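Local coordinates for SCO1 protein homolog (Bacillus subtilis, PDB 1XZO) that is needed to insert copper into the active site of cytochrome c oxidase and may take part in copper homeostasis or redox signalling, at residues Met56-Leu59 / Gln60-Leu63; Ser76-Pro79 / Glu80-Lys83. All coordinates share one frame; numbering follows the deposited sequence.

Contact 1 of 2, residues Met56-Leu59 / Gln60-Leu63. With CA (calcium ion), chain I.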
ATOM      1  N   MET A  56      -8.520  -3.456   0.290  1.00 19.13           N
ATOM      2  CA  MET A  56      -7.321  -3.949   0.912  1.00 18.05           C
ATOM      3  C   MET A  56      -7.693  -4.648   2.179  1.00 17.66           C
ATOM      4  O   MET A  56      -7.042  -5.578   2.527  1.00 19.94           O
ATOM      5  CB  MET A  56      -6.217  -2.833   1.165  1.00 17.00           C
ATOM      6  CG  MET A  56      -4.886  -3.543   1.442  1.00 19.78           C
ATOM      7  SD  MET A  56      -3.970  -4.302   0.322  1.00 17.55           S
ATOM      8  CE  MET A  56      -3.443  -5.333   0.649  1.00 21.24           C
ATOM      9  N   THR A  57      -8.757  -4.202   2.810  1.00 20.54           N
ATOM     10  CA  THR A  57      -9.239  -4.823   4.064  1.00 23.85           C
ATOM     11  C   THR A  57      -9.710  -6.289   3.771  1.00 23.46           C
ATOM     12  O   THR A  57      -9.344  -7.242   4.464  1.00 22.26           O
ATOM     13  CB  THR A  57     -10.312  -3.977   4.653  1.00 24.30           C
ATOM     14  OG1 THR A  57      -9.742  -2.783   5.204  1.00 22.77           O
ATOM     15  CG2 THR A  57     -10.933  -4.678   5.907  1.00 27.10           C
ATOM     16  N   ASP A  58     -10.405  -6.433   2.635  1.00 24.47           N
ATOM     17  CA  ASP A  58     -10.962  -7.736   2.298  1.00 25.85           C
ATOM     18  C   ASP A  58      -9.724  -8.561   1.829  1.00 24.16           C
ATOM     19  O   ASP A  58      -9.523  -9.681   2.219  1.00 24.59           O
ATOM     20  CB  ASP A  58     -12.343  -7.556   1.416  1.00 27.51           C
ATOM     21  CG  ASP A  58     -13.699  -7.287   2.368  1.00 31.85           C
ATOM     22  OD1 ASP A  58     -13.500  -7.793   3.485  1.00 43.25           O
ATOM     23  OD2 ASP A  58     -14.961  -6.686   2.274  1.00 24.50           O
ATOM     24  N   LEU A  59      -8.718  -7.976   1.167  1.00 25.08           N
ATOM     25  CA  LEU A  59      -7.500  -8.720   0.851  1.00 23.57           C
ATOM     26  C   LEU A  59      -6.719  -9.260   2.063  1.00 24.70           C
ATOM     27  O   LEU A  59      -6.236 -10.408   2.066  1.00 23.70           O
ATOM     28  CB  LEU A  59      -6.643  -7.805  -0.040  1.00 25.88           C
ATOM     29  CG  LEU A  59      -5.539  -8.342  -0.889  1.00 27.33           C
ATOM     30  CD1 LEU A  59      -5.808  -9.723  -1.530  1.00 33.44           C
ATOM     31  CD2 LEU A  59      -5.240  -7.245  -1.952  1.00 30.00           C
ATOM     32  N   GLN A  60      -6.588  -8.398   3.042  1.00 25.56           N
ATOM     33  CA  GLN A  60      -5.939  -8.686   4.301  1.00 24.10           C
ATOM     34  C   GLN A  60      -6.620  -9.956   4.922  1.00 25.50           C
ATOM     35  O   GLN A  60      -5.967 -10.851   5.311  1.00 25.08           O
ATOM     36  CB  GLN A  60      -6.073  -7.526   5.267  1.00 25.07           C
ATOM     37  CG  GLN A  60      -5.465  -7.971   6.621  1.00 22.31           C
ATOM     38  CD  GLN A  60      -5.436  -6.888   7.650  1.00 20.28           C
ATOM     39  OE1 GLN A  60      -6.490  -6.239   7.959  1.00 21.87           O
ATOM     40  NE2 GLN A  60      -4.151  -6.541   8.088  1.00 22.24           N
ATOM     41  N   LYS A  61      -7.931  -9.952   4.938  1.00 26.62           N
ATOM     42  CA  LYS A  61      -8.745 -11.053   5.470  1.00 27.83           C
ATOM     43  C   LYS A  61      -8.541 -12.364   4.737  1.00 26.58           C
ATOM     44  O   LYS A  61      -8.352 -13.455   5.363  1.00 29.69           O
ATOM     45  CB  LYS A  61     -10.209 -10.592   5.469  1.00 27.50           C
ATOM     46  CG  LYS A  61     -11.206 -11.631   6.007  1.00 32.60           C
ATOM     47  CD  LYS A  61     -12.563 -11.090   6.239  1.00 35.45           C
ATOM     48  CE  LYS A  61     -13.536 -11.314   5.042  1.00 40.52           C
ATOM     49  NZ  LYS A  61     -15.043 -11.234   5.371  1.00 43.20           N
ATOM     50  N   LYS A  62      -8.493 -12.289   3.412  1.00 26.79           N
ATOM     51  CA  LYS A  62      -8.310 -13.459   2.580  1.00 26.50           C
ATOM     52  C   LYS A  62      -6.909 -14.024   2.809  1.00 27.16           C
ATOM     53  O   LYS A  62      -6.683 -15.229   2.856  1.00 27.43           O
ATOM     54  CB  LYS A  62      -8.633 -13.164   1.085  1.00 26.32           C
ATOM     55  CG  LYS A  62      -9.951 -12.466   0.809  1.00 24.52           C
ATOM     56  CD  LYS A  62     -10.173 -12.183  -0.627  1.00 26.43           C
ATOM     57  CE  LYS A  62     -11.578 -11.700  -0.888  1.00 29.37           C
ATOM     58  NZ  LYS A  62     -12.491 -12.844  -0.716  1.00 27.98           N
ATOM     59  N   LEU A  63      -5.892 -13.162   2.879  1.00 27.42           N
ATOM     60  CA  LEU A  63      -4.515 -13.629   3.139  1.00 28.41           C
ATOM     61  C   LEU A  63      -4.377 -14.213   4.559  1.00 28.96           C
ATOM     62  O   LEU A  63      -3.657 -15.181   4.745  1.00 29.74           O
ATOM     63  CB  LEU A  63      -3.479 -12.492   2.897  1.00 28.48           C
ATOM     64  CG  LEU A  63      -3.278 -12.058   1.446  1.00 28.28           C
ATOM     65  CD1 LEU A  63      -2.872 -10.506   1.411  1.00 30.47           C
ATOM     66  CD2 LEU A  63      -2.327 -12.906   0.688  1.00 30.29           C
TER
HETATM   67 CA    CA I1009     -15.758  -5.325   2.014  1.00 32.99          CA
HETATM   68  O   HOH W   1      -8.752  -7.302   7.367  1.00 28.46           O
HETATM   69  O   HOH W   2     -15.181  -3.715  -0.192  1.00 38.00           O
HETATM   70  O   HOH W   3     -14.059  -4.306   3.154  1.00 30.85           O
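Lys61 comes at OD1 of the Asp58 carboxylate obliquely, from one side of its plane, with CE 3.9 Å away. The two side chains run alongside each other and point the same way. Lys61 NZ stops 4.2 Å from Asp58 OD1, beyond salt-bridge length, so any attraction between the charges is probably longer-range. The other oxygen, OD2, faces a calcium ion that also carries two waters, although the modelled metal bond is too short to be trusted. The amide of Gln60, in contrast, is gripped at both ends: OE1 accepts from Ser97 N and NE2 bonds Asn100 OD1. A water 2.6 Å from Gln60 OE1 also donates to Thr57 O, tying the amide back to the backbone one turn earlier. Gln60 gets there fully stretched, with CG anti to the backbone N (chi1 175°), and its side chain touches Leu96 and Trp101. All eight residues belong to helix 52-65, the crossover between parallel strands 36-41 and 71-76 in a thioredoxin-like fold. Its i to i+4 bonds include Leu63 N to Leu59 O at 2.9 Å. Leu59 and Leu63 lie side by side, CG of the first 4.1 Å from CD1 of the second, and both pack against helix 160-170. On the exposed side, Lys62 CG rests 3.2 Å from Asp58 O, while its ammonium group makes a cation-pi contact with Tyr160.

Contact 2 of 2, residues Ser76-Pro79 / Glu80-Lys83. With CA (calcium ion), chain L.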
ATOM      1  N   SER A  76       0.317   7.539   2.773  1.00 15.78           N
ATOM      2  CA  SER A  76      -0.488   8.746   2.699  1.00 16.43           C
ATOM      3  C   SER A  76      -0.036   9.637   1.535  1.00 20.51           C
ATOM      4  O   SER A  76       1.168   9.877   1.400  1.00 20.56           O
ATOM      5  CB  SER A  76      -0.338   9.638   3.927  1.00 17.27           C
ATOM      6  OG  SER A  76      -1.126  10.809   3.730  1.00 21.22           O
ATOM      7  N   VAL A  77      -0.973  10.186   0.777  1.00 20.54           N
ATOM      8  CA  VAL A  77      -0.681  11.135  -0.294  1.00 21.14           C
ATOM      9  C   VAL A  77      -1.128  12.543   0.107  1.00 20.76           C
ATOM     10  O   VAL A  77      -1.087  13.450  -0.687  1.00 23.27           O
ATOM     11  CB  VAL A  77      -1.181  10.715  -1.689  1.00 21.58           C
ATOM     12  CG1 VAL A  77      -0.553   9.376  -2.016  1.00 23.97           C
ATOM     13  CG2 VAL A  77      -2.751  10.651  -1.710  1.00 22.39           C
ATOM     14  N   ASP A  78      -1.536  12.767   1.368  1.00 20.97           N
ATOM     15  CA  ASP A  78      -1.749  14.078   1.850  1.00 21.38           C
ATOM     16  C   ASP A  78      -1.131  14.219   3.241  1.00 21.26           C
ATOM     17  O   ASP A  78      -1.811  14.309   4.240  1.00 20.14           O
ATOM     18  CB  ASP A  78      -3.273  14.293   1.895  1.00 22.32           C
ATOM     19  CG  ASP A  78      -3.668  15.661   2.211  1.00 24.30           C
ATOM     20  OD1 ASP A  78      -2.958  16.672   2.095  1.00 27.97           O
ATOM     21  OD2 ASP A  78      -4.854  15.871   2.599  1.00 28.17           O
ATOM     22  N   PRO A  79       0.210  14.078   3.299  1.00 23.61           N
ATOM     23  CA  PRO A  79       0.920  14.039   4.601  1.00 24.76           C
ATOM     24  C   PRO A  79       0.831  15.240   5.469  1.00 27.71           C
ATOM     25  O   PRO A  79       1.047  15.066   6.668  1.00 30.83           O
ATOM     26  CB  PRO A  79       2.361  13.709   4.196  1.00 24.25           C
ATOM     27  CG  PRO A  79       2.451  14.294   2.767  1.00 25.07           C
ATOM     28  CD  PRO A  79       1.129  13.813   2.168  1.00 22.79           C
ATOM     29  N   GLU A  80       0.449  16.389   4.952  1.00 28.47           N
ATOM     30  CA  GLU A  80       0.252  17.580   5.746  1.00 31.17           C
ATOM     31  C   GLU A  80      -0.966  17.453   6.680  1.00 32.34           C
ATOM     32  O   GLU A  80      -0.924  17.907   7.829  1.00 33.03           O
ATOM     33  CB  GLU A  80       0.119  18.786   4.834  1.00 32.46           C
ATOM     34  CG  GLU A  80      -0.168  20.112   5.524  1.00 37.93           C
ATOM     35  CD  GLU A  80      -0.340  21.268   4.558  1.00 46.37           C
ATOM     36  OE1 GLU A  80      -0.731  22.361   5.015  1.00 52.85           O
ATOM     37  OE2 GLU A  80      -0.055  21.102   3.349  1.00 52.00           O
ATOM     38  N   ASN A  81      -2.039  16.823   6.174  1.00 31.15           N
ATOM     39  CA  ASN A  81      -3.238  16.543   6.981  1.00 32.06           C
ATOM     40  C   ASN A  81      -3.155  15.203   7.715  1.00 29.81           C
ATOM     41  O   ASN A  81      -3.590  15.068   8.883  1.00 29.90           O
ATOM     42  CB  ASN A  81      -4.469  16.583   6.060  1.00 33.26           C
ATOM     43  CG  ASN A  81      -5.726  16.009   6.717  1.00 39.13           C
ATOM     44  OD1 ASN A  81      -6.077  14.825   6.514  1.00 46.62           O
ATOM     45  ND2 ASN A  81      -6.406  16.830   7.495  1.00 41.87           N
ATOM     46  N   ASP A  82      -2.619  14.192   7.049  1.00 27.05           N
ATOM     47  CA  ASP A  82      -2.523  12.871   7.594  1.00 22.79           C
ATOM     48  C   ASP A  82      -1.374  12.565   8.567  1.00 23.16           C
ATOM     49  O   ASP A  82      -0.526  11.749   8.267  1.00 24.83           O
ATOM     50  CB  ASP A  82      -2.513  11.838   6.476  1.00 23.31           C
ATOM     51  CG  ASP A  82      -3.769  11.925   5.567  1.00 25.25           C
ATOM     52  OD1 ASP A  82      -4.729  12.660   5.913  1.00 28.54           O
ATOM     53  OD2 ASP A  82      -3.828  11.355   4.459  1.00 25.31           O
ATOM     54  N   LYS A  83      -1.487  13.029   9.794  1.00 24.41           N
ATOM     55  CA  LYS A  83      -0.584  12.704  10.878  1.00 25.75           C
ATOM     56  C   LYS A  83      -0.993  11.360  11.484  1.00 25.82           C
ATOM     57  O   LYS A  83      -2.091  10.822  11.123  1.00 25.15           O
ATOM     58  CB  LYS A  83      -0.599  13.842  11.902  1.00 28.61           C
ATOM     59  CG  LYS A  83      -0.396  15.236  11.337  1.00 30.36           C
ATOM     60  CD  LYS A  83       0.726  15.266  10.311  1.00 37.44           C
ATOM     61  CE  LYS A  83       1.405  16.664  10.257  1.00 40.55           C
ATOM     62  NZ  LYS A  83       2.143  16.897   8.971  1.00 43.02           N
TER
HETATM   63 CA    CA L1014      -4.979  17.987   2.500  1.00 34.62          CA
HETATM   64  O   HOH W   4      -0.256  17.190   1.991  1.00 23.74           O
HETATM   65  O   HOH W   5      -6.274  13.680   3.653  1.00 27.43           O
HETATM   66  O   HOH W   6      -5.485  18.678   0.104  1.00 41.73           O
HETATM   67  O   HOH W   7      -3.440  19.375   3.789  1.00 36.06           O
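Asp78 O turns the chain back by accepting from Asp82 N at 2.9 Å, a fairly straight bond (167°), and weakly from Asn81 N, and an inverse gamma turn centred on Asp82 follows. Ser76 OG works in two directions: it accepts from Asp78 N at 3.1 Å, making an ST turn, and donates to Asp82 OD2 at 2.9 Å. The hydroxyl meets that oxygen on its anti side, 23° out of the carboxylate plane, while Asp82 OD1 bonds Thr43 OG1. Replacing Ser76 with alanine would probably leave Asp78 N without its acceptor and Asp82 OD2 without this donor, loosening the tie between the two ends of the turn. This loop of the thioredoxin-like fold leads from strand 71-76 to helix 84-91, with Lys83 at the N-cap. With CG anti to the backbone N (chi1 -173°), the Asp78 carboxylate binds a calcium ion through both oxygens, OD1 at 2.4 Å and OD2 at 2.1 Å. Two waters also bind the metal, and another joins Asp78 OD1 to Glu80 N. Lys83, bent at chi2, hydrogen-bonds Pro79 O through NZ at 3.1 Å, and weakly Glu80 O.

How the contacts relate
The two contacts stand in series along the chain, contact 1 on helix 52-65 and contact 2 in the loop beyond strand 71-76, their nearest atoms about 12 Å apart. Contact 1 is mostly buried, its regular helix presenting leucines to helix 160-170 and keeping its charged residues for the outer side. Contact 2 is partly buried and has no regular secondary structure; serine, aspartate and lysine side chains, bonding one another and the backbone, fix its course. Each has an aspartate beside a calcium ion, bidentate in contact 2. Both lie about 11 Å from Cys49, between side chains (Thr57, Asp82), and Asn81 about 9 Å from Cys45, cysteines that probably bind copper, as in relatives.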